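Local coordinates for protein magnesium transporter MgtE (Enterococcus faecalis, PDB 2OUX) that probably transports magnesium ions across the cell membrane as a homodimer, the chain here being its cytosolic part, an N domain followed by two CBS domains, at residues M66-E71 and E95-N100; T144-S149 and M169-Y174; V148-N153 and V176-Q181; S158-L163 and I189-L194; E182-G187 and D241-G246. All blocks are in the same frame, centred on the assembly; numbering follows the deposited sequence.

Contact 1 of 5, residues M66-E71 and E95-N100. With MG (magnesium ion), chain F.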
# COMPACT_ATOMS: atom_id res chain seq x y z
N MSE A 66 18.62 -3.12 -4.05
CA MSE A 66 18.82 -3.74 -2.76
C MSE A 66 19.11 -2.69 -1.69
O MSE A 66 18.51 -2.73 -0.61
CB MSE A 66 19.96 -4.76 -2.81
CG MSE A 66 20.29 -5.35 -1.45
SE MSE A 66 21.94 -6.34 -1.42
CE MSE A 66 23.15 -4.87 -1.71
N PHE A 67 20.02 -1.76 -1.98
CA PHE A 67 20.35 -0.74 -0.99
C PHE A 67 19.13 0.07 -0.56
O PHE A 67 19.02 0.42 0.61
CB PHE A 67 21.46 0.18 -1.50
CG PHE A 67 22.82 -0.21 -1.03
CD1 PHE A 67 23.48 -1.30 -1.60
CD2 PHE A 67 23.41 0.43 0.05
CE1 PHE A 67 24.71 -1.73 -1.10
CE2 PHE A 67 24.63 0.01 0.56
CZ PHE A 67 25.28 -1.08 -0.02
N ASP A 68 18.22 0.34 -1.49
CA ASP A 68 17.01 1.07 -1.16
C ASP A 68 16.42 0.58 0.16
O ASP A 68 15.83 1.35 0.90
CB ASP A 68 15.92 0.88 -2.24
CG ASP A 68 16.16 1.70 -3.47
OD1 ASP A 68 16.57 2.87 -3.34
OD2 ASP A 68 15.91 1.17 -4.58
N VAL A 69 16.57 -0.70 0.46
CA VAL A 69 15.98 -1.19 1.70
C VAL A 69 16.91 -1.51 2.86
O VAL A 69 16.44 -1.80 3.96
CB VAL A 69 15.09 -2.41 1.43
CG1 VAL A 69 13.97 -2.02 0.47
CG2 VAL A 69 15.92 -3.56 0.85
N ILE A 70 18.21 -1.46 2.62
CA ILE A 70 19.17 -1.70 3.69
C ILE A 70 19.06 -0.47 4.61
O ILE A 70 19.03 0.67 4.13
CB ILE A 70 20.63 -1.82 3.15
CG1 ILE A 70 20.76 -3.01 2.19
CG2 ILE A 70 21.60 -1.94 4.32
CD1 ILE A 70 20.25 -4.31 2.79
N GLU A 71 19.00 -0.69 5.92
CA GLU A 71 18.89 0.42 6.86
C GLU A 71 20.11 1.34 6.75
O GLU A 71 21.22 0.94 7.08
CB GLU A 71 18.74 -0.11 8.28
CG GLU A 71 17.34 -0.61 8.57
CD GLU A 71 17.23 -1.36 9.90
OE1 GLU A 71 17.69 -0.82 10.92
OE2 GLU A 71 16.68 -2.48 9.91
N GLU A 95 21.02 5.49 -8.90
CA GLU A 95 19.95 4.58 -9.30
C GLU A 95 18.95 4.29 -8.18
O GLU A 95 17.86 3.81 -8.44
CB GLU A 95 20.54 3.25 -9.80
CG GLU A 95 21.22 3.34 -11.15
CD GLU A 95 20.32 3.91 -12.22
OE1 GLU A 95 19.09 3.70 -12.16
OE2 GLU A 95 20.85 4.58 -13.14
N MSE A 96 19.33 4.57 -6.94
CA MSE A 96 18.44 4.33 -5.81
C MSE A 96 17.29 5.32 -5.88
O MSE A 96 17.35 6.29 -6.63
CB MSE A 96 19.18 4.55 -4.48
CG MSE A 96 20.32 3.59 -4.17
SE MSE A 96 21.39 4.11 -2.62
CE MSE A 96 20.06 3.92 -1.23
N TYR A 97 16.24 5.08 -5.11
CA TYR A 97 15.15 6.05 -5.08
C TYR A 97 15.72 7.24 -4.32
O TYR A 97 16.42 7.07 -3.31
CB TYR A 97 13.92 5.48 -4.37
CG TYR A 97 13.20 4.49 -5.23
CD1 TYR A 97 12.56 4.91 -6.40
CD2 TYR A 97 13.21 3.14 -4.92
CE1 TYR A 97 11.94 3.99 -7.24
CE2 TYR A 97 12.59 2.21 -5.76
CZ TYR A 97 11.96 2.64 -6.92
OH TYR A 97 11.36 1.74 -7.76
N THR A 98 15.43 8.43 -4.81
CA THR A 98 15.94 9.64 -4.20
C THR A 98 15.84 9.72 -2.68
O THR A 98 16.81 10.06 -2.01
CB THR A 98 15.25 10.85 -4.81
OG1 THR A 98 15.31 10.72 -6.24
CG2 THR A 98 15.96 12.14 -4.37
N ASP A 99 14.69 9.40 -2.11
CA ASP A 99 14.59 9.49 -0.66
C ASP A 99 15.67 8.64 0.00
O ASP A 99 16.32 9.07 0.97
CB ASP A 99 13.20 9.07 -0.19
CG ASP A 99 12.86 7.63 -0.53
OD1 ASP A 99 13.54 7.00 -1.37
OD2 ASP A 99 11.89 7.15 0.06
N ASN A 100 15.90 7.44 -0.53
CA ASN A 100 16.90 6.55 0.03
C ASN A 100 18.31 7.05 -0.23
O ASN A 100 19.20 6.88 0.60
CB ASN A 100 16.75 5.14 -0.54
CG ASN A 100 15.41 4.52 -0.20
OD1 ASN A 100 14.90 4.69 0.91
ND2 ASN A 100 14.84 3.77 -1.15
MG MG F . 10.62 5.47 0.07
O HOH W 1 11.89 4.83 -1.77
O HOH W 2 12.29 4.16 1.26
O HOH W 3 9.08 6.52 -1.18
O HOH W 4 9.71 3.58 -0.17
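One oxygen of Asp68, OD1, takes both hydrogen bonds of this contact. The CG of Asp68 stands anti to the carbonyl carbon (chi1 -77°), which turns the carboxylate across to the start of helix 98-107. Tyr97 N donates to the syn lone pair of Asp68 OD1 at 2.9 Å, close to straight. Asn100 ND2 reaches the same Asp68 OD1, also at 2.9 Å, from above the carboxylate plane, with the oxygen lying near the amide's own plane. The second oxygen rests obliquely by the Tyr97 ring, Asp68 OD2 to Tyr97 CD2 3.4 Å, the carboxylate and ring planes 30° apart. Both segments belong to the helical N domain of MgtE: Asp68 sits in a type I turn from Phe67 to Ile70, and Tyr97 is the N-cap residue of helix 98-107. Alongside the carboxylate, the selenomethionine Met96 is extended at chi2 and bends at chi3, so that its CE lies 4.0 Å from Phe67 CB. Asp68, one layer behind Asn100, fixes its amide, and its negative charge may favour the cation nearby. Asn100 OD1 lies in hydrogen-bonding reach of water 2, a ligand of the magnesium ion, and probably accepts from it. Asp99, its CG in the crowded position between backbone N and carbonyl carbon (chi1 62°), binds that ion through OD2 at 2.1 Å, while Asp99 OD1 accepts from water 1, another ligand; Asp252 completes the site.

Contact 2 of 5, residues T144-S149 and M169-Y174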
# COMPACT_ATOMS: atom_id res chain seq x y z
N THR A 144 9.66 11.13 -1.81
CA THR A 144 10.54 10.76 -2.90
C THR A 144 9.93 11.27 -4.20
O THR A 144 8.73 11.51 -4.28
CB THR A 144 10.81 9.24 -2.94
OG1 THR A 144 12.02 9.01 -3.66
CG2 THR A 144 9.65 8.50 -3.61
N THR A 145 10.77 11.43 -5.21
CA THR A 145 10.35 12.00 -6.48
C THR A 145 9.80 11.11 -7.59
O THR A 145 9.23 11.61 -8.56
CB THR A 145 11.52 12.79 -7.08
OG1 THR A 145 12.64 11.91 -7.23
CG2 THR A 145 11.92 13.94 -6.15
N GLU A 146 9.97 9.81 -7.48
CA GLU A 146 9.51 8.94 -8.55
C GLU A 146 8.03 8.57 -8.52
O GLU A 146 7.67 7.45 -8.19
CB GLU A 146 10.39 7.69 -8.57
CG GLU A 146 11.89 8.01 -8.67
CD GLU A 146 12.50 8.42 -7.32
OE1 GLU A 146 11.81 8.32 -6.29
OE2 GLU A 146 13.69 8.81 -7.29
N PHE A 147 7.19 9.53 -8.88
CA PHE A 147 5.73 9.35 -8.91
C PHE A 147 5.23 9.51 -10.35
O PHE A 147 5.94 10.04 -11.21
CB PHE A 147 5.04 10.39 -8.01
CG PHE A 147 5.35 11.82 -8.39
CD1 PHE A 147 4.78 12.40 -9.53
CD2 PHE A 147 6.24 12.58 -7.64
CE1 PHE A 147 5.10 13.70 -9.91
CE2 PHE A 147 6.57 13.89 -8.01
CZ PHE A 147 6.00 14.45 -9.16
N VAL A 148 4.00 9.07 -10.60
CA VAL A 148 3.43 9.18 -11.93
C VAL A 148 2.43 10.33 -12.02
O VAL A 148 1.47 10.39 -11.26
CB VAL A 148 2.68 7.88 -12.33
CG1 VAL A 148 2.14 8.02 -13.75
CG2 VAL A 148 3.60 6.69 -12.21
N SER A 149 2.66 11.23 -12.96
CA SER A 149 1.74 12.34 -13.15
C SER A 149 1.35 12.48 -14.62
O SER A 149 2.16 12.22 -15.51
CB SER A 149 2.38 13.64 -12.65
OG SER A 149 3.68 13.81 -13.17
N MSE A 169 10.51 3.48 -13.79
CA MSE A 169 11.27 4.20 -12.79
C MSE A 169 10.46 4.58 -11.55
O MSE A 169 11.01 4.77 -10.47
CB MSE A 169 11.89 5.47 -13.40
CG MSE A 169 10.91 6.62 -13.68
SE MSE A 169 9.90 6.52 -15.35
CE MSE A 169 11.27 7.14 -16.56
N ALA A 170 9.14 4.66 -11.70
CA ALA A 170 8.26 5.06 -10.60
C ALA A 170 8.24 4.22 -9.33
O ALA A 170 8.28 2.99 -9.40
CB ALA A 170 6.84 5.19 -11.12
N GLU A 171 8.20 4.89 -8.18
CA GLU A 171 8.12 4.21 -6.87
C GLU A 171 6.87 3.34 -6.94
O GLU A 171 6.92 2.13 -6.75
CB GLU A 171 7.90 5.22 -5.73
CG GLU A 171 9.08 5.51 -4.80
CD GLU A 171 9.33 4.43 -3.77
OE1 GLU A 171 8.41 4.02 -3.05
OE2 GLU A 171 10.49 4.00 -3.67
N THR A 172 5.75 3.98 -7.20
CA THR A 172 4.48 3.29 -7.29
C THR A 172 3.65 3.90 -8.42
O THR A 172 3.80 5.08 -8.74
CB THR A 172 3.67 3.42 -5.99
OG1 THR A 172 2.51 2.59 -6.06
CG2 THR A 172 3.25 4.87 -5.77
N ILE A 173 2.78 3.09 -9.01
CA ILE A 173 1.92 3.54 -10.08
C ILE A 173 0.49 3.30 -9.64
O ILE A 173 -0.43 3.50 -10.41
CB ILE A 173 2.18 2.76 -11.39
CG1 ILE A 173 1.71 1.30 -11.25
CG2 ILE A 173 3.66 2.81 -11.74
CD1 ILE A 173 1.59 0.58 -12.58
N TYR A 174 0.31 2.86 -8.40
CA TYR A 174 -1.03 2.56 -7.91
C TYR A 174 -1.90 3.78 -7.71
O TYR A 174 -3.10 3.67 -7.47
CB TYR A 174 -0.95 1.67 -6.66
CG TYR A 174 -0.36 0.31 -7.03
CD1 TYR A 174 -0.61 -0.24 -8.29
CD2 TYR A 174 0.46 -0.39 -6.16
CE1 TYR A 174 -0.04 -1.46 -8.68
CE2 TYR A 174 1.03 -1.61 -6.53
CZ TYR A 174 0.78 -2.14 -7.80
OH TYR A 174 1.35 -3.33 -8.19
O HOH W 5 2.56 7.41 -8.68
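One short backbone bond holds the two loops together: Glu171 N donates a hydrogen bond to Glu146 O at 2.6 Å, in the carbonyl plane. The same carbonyl oxygen receives a CA-H contact from Ala170, so Glu146 O is covered by two successive residues of the facing loop. To one side, Thr144 CG2 presses on Glu171 CG at 3.3 Å, the two side chains crossing obliquely. To the other, the CG2 branch of Val148, anti to its own carbonyl carbon, touches both Ala170 CB at 3.7 Å and Ile173 CG2 at 3.9 Å. Water 5 bridges the backbones next to this apolar patch, accepting from Val148 N and donating to Thr172 O at 2.6 Å. Further out, the turns set these groups in place. Glu146 is the centre of an inverse gamma turn, and its chain bends at chi2 (80°), bringing the carboxylate back to its own loop, where Thr144 OG1 donates to the syn lone pair of Glu146 OE1 at 2.7 Å. Thr172 OG1 accepts from Tyr174 N at 3.2 Å, an ST turn leading into strand 175-179. Glu146 OE2 is also bonded to Thr98, and Thr144 OG1 to the backbone N of Asp99, a magnesium ligand. Arg192 of the second subunit binds Ala170 O. The paired loops belong to the first CBS domain, one leading into strand 149-150 and the other into strand 175-179, between the N domain and the dimer partner.

Contact 3 of 5, residues V148-N153 and V176-Q181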
# COMPACT_ATOMS: atom_id res chain seq x y z
N VAL A 148 4.00 9.07 -10.60
CA VAL A 148 3.43 9.18 -11.93
C VAL A 148 2.43 10.33 -12.02
O VAL A 148 1.47 10.39 -11.26
CB VAL A 148 2.68 7.88 -12.33
CG1 VAL A 148 2.14 8.02 -13.75
CG2 VAL A 148 3.60 6.69 -12.21
N SER A 149 2.66 11.23 -12.96
CA SER A 149 1.74 12.34 -13.15
C SER A 149 1.35 12.48 -14.62
O SER A 149 2.16 12.22 -15.51
CB SER A 149 2.38 13.64 -12.65
OG SER A 149 3.68 13.81 -13.17
N ILE A 150 0.11 12.86 -14.87
CA ILE A 150 -0.40 13.04 -16.22
C ILE A 150 -1.28 14.28 -16.25
O ILE A 150 -1.58 14.86 -15.21
CB ILE A 150 -1.26 11.84 -16.66
CG1 ILE A 150 -2.42 11.67 -15.68
CG2 ILE A 150 -0.41 10.59 -16.74
CD1 ILE A 150 -3.50 10.71 -16.15
N VAL A 151 -1.69 14.67 -17.46
CA VAL A 151 -2.57 15.83 -17.62
C VAL A 151 -3.99 15.31 -17.77
O VAL A 151 -4.20 14.17 -18.20
CB VAL A 151 -2.23 16.66 -18.87
CG1 VAL A 151 -0.85 17.27 -18.73
CG2 VAL A 151 -2.31 15.79 -20.12
N ALA A 152 -4.95 16.17 -17.44
CA ALA A 152 -6.37 15.84 -17.51
C ALA A 152 -6.94 15.49 -18.89
O ALA A 152 -7.56 14.44 -19.05
CB ALA A 152 -7.18 16.97 -16.90
N ASN A 153 -6.74 16.36 -19.88
CA ASN A 153 -7.28 16.15 -21.23
C ASN A 153 -6.57 15.06 -22.01
O ASN A 153 -6.16 15.24 -23.15
CB ASN A 153 -7.25 17.47 -22.02
CG ASN A 153 -7.90 17.35 -23.40
OD1 ASN A 153 -7.21 17.24 -24.42
ND2 ASN A 153 -9.23 17.36 -23.43
N VAL A 176 -2.26 7.63 -9.68
CA VAL A 176 -1.77 8.45 -10.79
C VAL A 176 -2.23 9.87 -10.51
O VAL A 176 -3.42 10.14 -10.42
CB VAL A 176 -2.36 7.99 -12.13
CG1 VAL A 176 -1.79 8.84 -13.26
CG2 VAL A 176 -2.03 6.52 -12.36
N TYR A 177 -1.28 10.78 -10.37
CA TYR A 177 -1.62 12.17 -10.08
C TYR A 177 -1.83 12.98 -11.36
O TYR A 177 -1.16 12.78 -12.36
CB TYR A 177 -0.53 12.77 -9.20
CG TYR A 177 -0.36 11.95 -7.94
CD1 TYR A 177 -1.24 12.10 -6.87
CD2 TYR A 177 0.60 10.93 -7.87
CE1 TYR A 177 -1.17 11.27 -5.75
CE2 TYR A 177 0.67 10.09 -6.76
CZ TYR A 177 -0.22 10.26 -5.71
OH TYR A 177 -0.21 9.39 -4.66
N VAL A 178 -2.80 13.89 -11.31
CA VAL A 178 -3.10 14.71 -12.47
C VAL A 178 -2.65 16.13 -12.20
O VAL A 178 -3.02 16.71 -11.19
CB VAL A 178 -4.61 14.71 -12.79
CG1 VAL A 178 -4.89 15.49 -14.07
CG2 VAL A 178 -5.12 13.27 -12.93
N VAL A 179 -1.84 16.69 -13.10
CA VAL A 179 -1.36 18.06 -12.94
C VAL A 179 -1.67 18.85 -14.20
O VAL A 179 -2.03 18.28 -15.23
CB VAL A 179 0.17 18.13 -12.73
CG1 VAL A 179 0.57 17.49 -11.41
CG2 VAL A 179 0.88 17.47 -13.90
N ASP A 180 -1.54 20.17 -14.11
CA ASP A 180 -1.74 21.03 -15.28
C ASP A 180 -0.35 21.31 -15.83
O ASP A 180 0.62 20.70 -15.39
CB ASP A 180 -2.47 22.33 -14.89
CG ASP A 180 -1.72 23.13 -13.85
OD1 ASP A 180 -0.54 22.83 -13.59
OD2 ASP A 180 -2.32 24.09 -13.31
N GLN A 181 -0.24 22.24 -16.78
CA GLN A 181 1.06 22.56 -17.38
C GLN A 181 2.10 23.04 -16.37
O GLN A 181 3.28 22.69 -16.46
CB GLN A 181 0.93 23.62 -18.47
CG GLN A 181 0.19 23.18 -19.72
CD GLN A 181 -1.30 23.38 -19.60
OE1 GLN A 181 -1.77 24.35 -19.00
NE2 GLN A 181 -2.06 22.46 -20.18
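Strands 149-150 and 175-179 run parallel, and their backbones mesh through three bonds that step from one strand to the other. Tyr177 N donates to Val148 O at 2.9 Å, Ile150 N to Tyr177 O at 2.8 Å, and Val179 N to Ile150 O at 2.8 Å. On the face that bears Ile150 and Val178, Ile150 has CG1 in the crowded position between backbone N and carbonyl carbon (chi1 58°), and the methyl Val176 CG1 abuts both Ile150 CG1 and CD1, each at 3.8 Å. Val178 spreads its branches: CG2 turns to Ile150 CG1, while CG1 nestles against the bend after the short strand, 3.4 Å from Ala152 N and 3.9 Å from Ala152 CB. The other face carries Ser149 and Tyr177, and there Val148 O sits at the edge of the tyrosine ring, 3.5 Å from Tyr177 CD2. Tyr177 belongs to a magnesium site together with Ala234. This pairing closes a beta-alpha-beta crossover through helix 156-166. Helix 203-206 packs on Ile150 and Val178 through Ile203, strand 185-190 lies antiparallel along the far edge of 175-179, and strand 244-249 of the second CBS domain touches Tyr177 and Val179.

Contact 4 of 5, residues S158-L163 and I189-L194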
# COMPACT_ATOMS: atom_id res chain seq x y z
N SER A 158 -4.13 6.52 -23.25
CA SER A 158 -2.88 7.27 -23.24
C SER A 158 -2.20 7.18 -21.87
O SER A 158 -0.98 7.02 -21.78
CB SER A 158 -3.18 8.72 -23.60
OG SER A 158 -2.00 9.48 -23.70
N ALA A 159 -2.98 7.27 -20.81
CA ALA A 159 -2.44 7.18 -19.46
C ALA A 159 -1.86 5.77 -19.26
O ALA A 159 -0.77 5.61 -18.69
CB ALA A 159 -3.55 7.44 -18.44
N MSE A 160 -2.59 4.77 -19.73
CA MSE A 160 -2.20 3.38 -19.62
C MSE A 160 -0.95 3.06 -20.44
O MSE A 160 -0.29 2.05 -20.20
CB MSE A 160 -3.34 2.46 -20.08
CG MSE A 160 -4.51 2.36 -19.11
SE MSE A 160 -4.06 1.52 -17.40
CE MSE A 160 -2.83 0.20 -18.06
N TYR A 161 -0.64 3.92 -21.41
CA TYR A 161 0.55 3.69 -22.23
C TYR A 161 1.77 4.09 -21.42
O TYR A 161 2.80 3.41 -21.46
CB TYR A 161 0.48 4.52 -23.52
CG TYR A 161 1.79 4.56 -24.28
CD1 TYR A 161 2.31 3.41 -24.87
CD2 TYR A 161 2.51 5.75 -24.39
CE1 TYR A 161 3.53 3.45 -25.55
CE2 TYR A 161 3.73 5.79 -25.07
CZ TYR A 161 4.23 4.64 -25.64
OH TYR A 161 5.43 4.69 -26.31
N VAL A 162 1.66 5.19 -20.69
CA VAL A 162 2.76 5.66 -19.86
C VAL A 162 3.09 4.56 -18.86
O VAL A 162 4.24 4.16 -18.71
CB VAL A 162 2.38 6.93 -19.07
CG1 VAL A 162 3.48 7.26 -18.08
CG2 VAL A 162 2.16 8.09 -20.02
N LEU A 163 2.06 4.07 -18.19
CA LEU A 163 2.22 3.03 -17.20
C LEU A 163 2.94 1.80 -17.73
O LEU A 163 3.93 1.36 -17.16
CB LEU A 163 0.86 2.64 -16.64
CG LEU A 163 0.11 3.82 -16.03
CD1 LEU A 163 -1.33 3.44 -15.75
CD2 LEU A 163 0.81 4.27 -14.76
N ILE A 189 -6.30 9.69 -9.57
CA ILE A 189 -7.08 8.53 -9.93
C ILE A 189 -6.28 7.28 -9.57
O ILE A 189 -5.11 7.18 -9.92
CB ILE A 189 -7.46 8.49 -11.45
CG1 ILE A 189 -8.50 7.39 -11.68
CG2 ILE A 189 -6.24 8.19 -12.32
CD1 ILE A 189 -9.23 7.49 -13.01
N SER A 190 -6.90 6.37 -8.83
CA SER A 190 -6.23 5.14 -8.44
C SER A 190 -6.14 4.24 -9.65
O SER A 190 -6.96 4.33 -10.57
CB SER A 190 -7.02 4.42 -7.35
OG SER A 190 -8.26 3.97 -7.86
N LEU A 191 -5.14 3.36 -9.68
CA LEU A 191 -5.00 2.48 -10.82
C LEU A 191 -6.21 1.55 -10.92
O LEU A 191 -6.66 1.22 -12.02
CB LEU A 191 -3.72 1.65 -10.71
CG LEU A 191 -3.47 0.76 -11.93
CD1 LEU A 191 -3.46 1.61 -13.20
CD2 LEU A 191 -2.16 0.02 -11.76
N ARG A 192 -6.74 1.13 -9.77
CA ARG A 192 -7.89 0.25 -9.76
C ARG A 192 -9.15 0.89 -10.35
O ARG A 192 -10.05 0.18 -10.80
CB ARG A 192 -8.17 -0.27 -8.34
CG ARG A 192 -8.64 0.77 -7.32
CD ARG A 192 -8.74 0.14 -5.91
NE ARG A 192 -9.78 -0.89 -5.83
CZ ARG A 192 -9.90 -1.76 -4.83
NH1 ARG A 192 -9.06 -1.73 -3.80
NH2 ARG A 192 -10.87 -2.66 -4.85
N ASP A 193 -9.23 2.21 -10.35
CA ASP A 193 -10.39 2.89 -10.93
C ASP A 193 -10.11 3.07 -12.40
O ASP A 193 -11.00 2.99 -13.25
CB ASP A 193 -10.61 4.27 -10.30
CG ASP A 193 -11.28 4.18 -8.96
OD1 ASP A 193 -11.83 3.11 -8.65
OD2 ASP A 193 -11.28 5.18 -8.22
N LEU A 194 -8.84 3.28 -12.70
CA LEU A 194 -8.38 3.46 -14.06
C LEU A 194 -8.62 2.24 -14.94
O LEU A 194 -9.26 2.35 -15.99
CB LEU A 194 -6.89 3.80 -14.05
CG LEU A 194 -6.28 4.32 -15.35
CD1 LEU A 194 -6.97 5.62 -15.76
CD2 LEU A 194 -4.79 4.57 -15.14
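On helix 156-166 the selenomethionine Met160 is the first residue to reach across. It carries its CG anti to the carbonyl carbon (chi1 -73°) and then folds at both chi2 and chi3, so that the selenium, rather than the methyl end, makes the contact. Met160 SE lies 3.9 Å from Leu194 CD2, the two side chains sliding past each other in opposite directions, and it reaches Leu191 CD1 more loosely at 4.2 Å. Leu163, a turn further along, points straight across. Its CD1 meets two leucines tip to tip, Leu194 CD2 at 3.7 Å and Leu191 CD1 at 3.8 Å. Both partners extend with CG anti to the backbone N (Leu194 chi1 -167°), which sends their methyls out to the first helix. With no hydrogen bond between the segments, the join is made of apolar side chains. The short helix 191-194 is fixed at its start by Ser190, an N-cap residue whose OG takes a weak capping bond from Asp193 N at 3.2 Å. The helix follows directly on strand 185-190 of the first CBS domain, so the contact lays the crossover helix 156-166 beside the end of the three-stranded sheet. Ile203 of helix 203-206 packs on Ala159 and Leu194, and the second subunit packs its own Leu191 and Ile195 against Leu191 and Met160.

Contact 5 of 5, residues E182-G187 and D241-G246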
# COMPACT_ATOMS: atom_id res chain seq x y z
N GLU A 182 1.66 23.87 -15.43
CA GLU A 182 2.56 24.41 -14.42
C GLU A 182 2.87 23.42 -13.31
O GLU A 182 3.45 23.78 -12.28
CB GLU A 182 1.97 25.69 -13.85
CG GLU A 182 2.07 26.87 -14.82
CD GLU A 182 1.25 28.07 -14.37
OE1 GLU A 182 0.02 28.06 -14.57
OE2 GLU A 182 1.85 29.01 -13.81
N ASN A 183 2.49 22.17 -13.52
CA ASN A 183 2.72 21.12 -12.54
C ASN A 183 1.95 21.34 -11.25
O ASN A 183 2.41 20.99 -10.16
CB ASN A 183 4.21 21.00 -12.24
CG ASN A 183 4.53 19.74 -11.47
OD1 ASN A 183 4.07 18.66 -11.82
ND2 ASN A 183 5.33 19.88 -10.41
N HIS A 184 0.77 21.94 -11.38
CA HIS A 184 -0.12 22.17 -10.25
C HIS A 184 -0.89 20.86 -10.06
O HIS A 184 -1.38 20.29 -11.04
CB HIS A 184 -1.11 23.29 -10.57
CG HIS A 184 -0.54 24.66 -10.41
ND1 HIS A 184 -0.99 25.74 -11.15
CD2 HIS A 184 0.40 25.15 -9.57
CE1 HIS A 184 -0.35 26.83 -10.77
NE2 HIS A 184 0.50 26.50 -9.81
N LEU A 185 -0.99 20.39 -8.82
CA LEU A 185 -1.72 19.15 -8.52
C LEU A 185 -3.20 19.48 -8.58
O LEU A 185 -3.71 20.22 -7.73
CB LEU A 185 -1.35 18.63 -7.13
CG LEU A 185 -2.09 17.39 -6.63
CD1 LEU A 185 -1.89 16.21 -7.60
CD2 LEU A 185 -1.60 17.05 -5.23
N VAL A 186 -3.90 18.93 -9.56
CA VAL A 186 -5.33 19.21 -9.71
C VAL A 186 -6.26 18.00 -9.60
O VAL A 186 -7.48 18.15 -9.69
CB VAL A 186 -5.60 19.91 -11.06
CG1 VAL A 186 -4.81 21.22 -11.12
CG2 VAL A 186 -5.20 18.98 -12.22
N GLY A 187 -5.70 16.81 -9.41
CA GLY A 187 -6.55 15.64 -9.32
C GLY A 187 -5.78 14.36 -9.12
O GLY A 187 -4.55 14.35 -9.08
N ASP A 241 2.08 26.65 -3.21
CA ASP A 241 1.47 26.94 -4.50
C ASP A 241 0.81 25.73 -5.14
O ASP A 241 0.28 25.80 -6.25
CB ASP A 241 2.50 27.52 -5.46
CG ASP A 241 2.98 28.90 -5.04
OD1 ASP A 241 2.12 29.77 -4.79
OD2 ASP A 241 4.21 29.11 -4.96
N ASP A 242 0.84 24.60 -4.43
CA ASP A 242 0.25 23.37 -4.92
C ASP A 242 0.99 22.70 -6.07
O ASP A 242 0.37 22.07 -6.93
CB ASP A 242 -1.21 23.60 -5.32
CG ASP A 242 -2.07 23.98 -4.14
OD1 ASP A 242 -2.03 23.25 -3.13
OD2 ASP A 242 -2.78 25.00 -4.23
N HIS A 243 2.30 22.86 -6.10
CA HIS A 243 3.12 22.22 -7.13
C HIS A 243 3.45 20.84 -6.58
O HIS A 243 3.91 20.72 -5.44
CB HIS A 243 4.42 23.01 -7.34
CG HIS A 243 4.23 24.34 -7.99
ND1 HIS A 243 3.84 24.48 -9.31
CD2 HIS A 243 4.39 25.60 -7.51
CE1 HIS A 243 3.78 25.76 -9.61
NE2 HIS A 243 4.11 26.46 -8.54
N LEU A 244 3.21 19.80 -7.38
CA LEU A 244 3.48 18.43 -6.95
C LEU A 244 4.99 18.18 -6.85
O LEU A 244 5.68 18.14 -7.87
CB LEU A 244 2.84 17.44 -7.93
CG LEU A 244 3.07 15.95 -7.69
CD1 LEU A 244 2.73 15.56 -6.25
CD2 LEU A 244 2.21 15.17 -8.67
N LEU A 245 5.48 18.01 -5.63
CA LEU A 245 6.91 17.80 -5.42
C LEU A 245 7.32 16.34 -5.25
O LEU A 245 8.39 15.94 -5.68
CB LEU A 245 7.39 18.60 -4.21
CG LEU A 245 7.39 20.12 -4.39
CD1 LEU A 245 7.88 20.82 -3.12
CD2 LEU A 245 8.27 20.49 -5.58
N GLY A 246 6.46 15.56 -4.60
CA GLY A 246 6.79 14.17 -4.40
C GLY A 246 5.69 13.41 -3.68
O GLY A 246 4.56 13.90 -3.54
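The tight part of this contact is backbone to backbone, where His184 and His243 form a single bridge. Leu185 N donates to Asp242 O at 2.9 Å and Leu244 N to Asn183 O at 3.1 Å, each nearly along the C=O axis of its acceptor. Asn183, its CG anti to the backbone N (chi1 -168°), adds a side-chain bond: ND2 reaches Leu244 O at 3.1 Å from above the carbonyl plane. CA-H contacts from His243 to Asn183 O and from His184 to Asp242 O fill in the bridge. The imidazoles of His184 and His243 lie side by side, planes 29° apart, close but slid so that they barely overlap, His184 NE2 to His243 CE1 3.4 Å. His243 ND1 makes a weak hydrogen bond to Glu182 O, 3.1 Å away at the ring's edge, while Glu182 CB rests over the rim of one face of the His184 ring at 4.0 Å. The solvent side is looser, formed by the exposed Glu182, Asp241 and Asp242. Inward, Leu185 and Leu244 point into the interface yet meet loosely, Leu185 CD1 to Leu244 CD2 4.4 Å, each also packing on Tyr177 and Pro236. The contact joins the turns that open strand 185-190 of the first CBS domain and strand 244-249 of the second, each strand carrying a classic beta bulge, at Val186-Gly187 opposite Val178 and at Leu245-Gly246 opposite Val237.

In the fold
Contact 1, in the helical N domain, comes first along the chain and closes before the others open. About 14 Å away, centre to centre, contact 2 meets it through Thr98, Thr145 and Glu146, joining the N domain to the first CBS domain. Contacts 2, 3 and 4 all lie in that CBS domain, centres 11 to 12 Å apart: 2 and 3 share Val148 and Ser149, and the segments of 4 alternate with theirs. Contact 5, centre about 9 Å from that of contact 3, ties the same sheet to the second CBS domain. Contacts 2 and 4 touch the second subunit. The magnesium ions near contacts 1, 2 and 3 are consistent with ion binding bridging the domains.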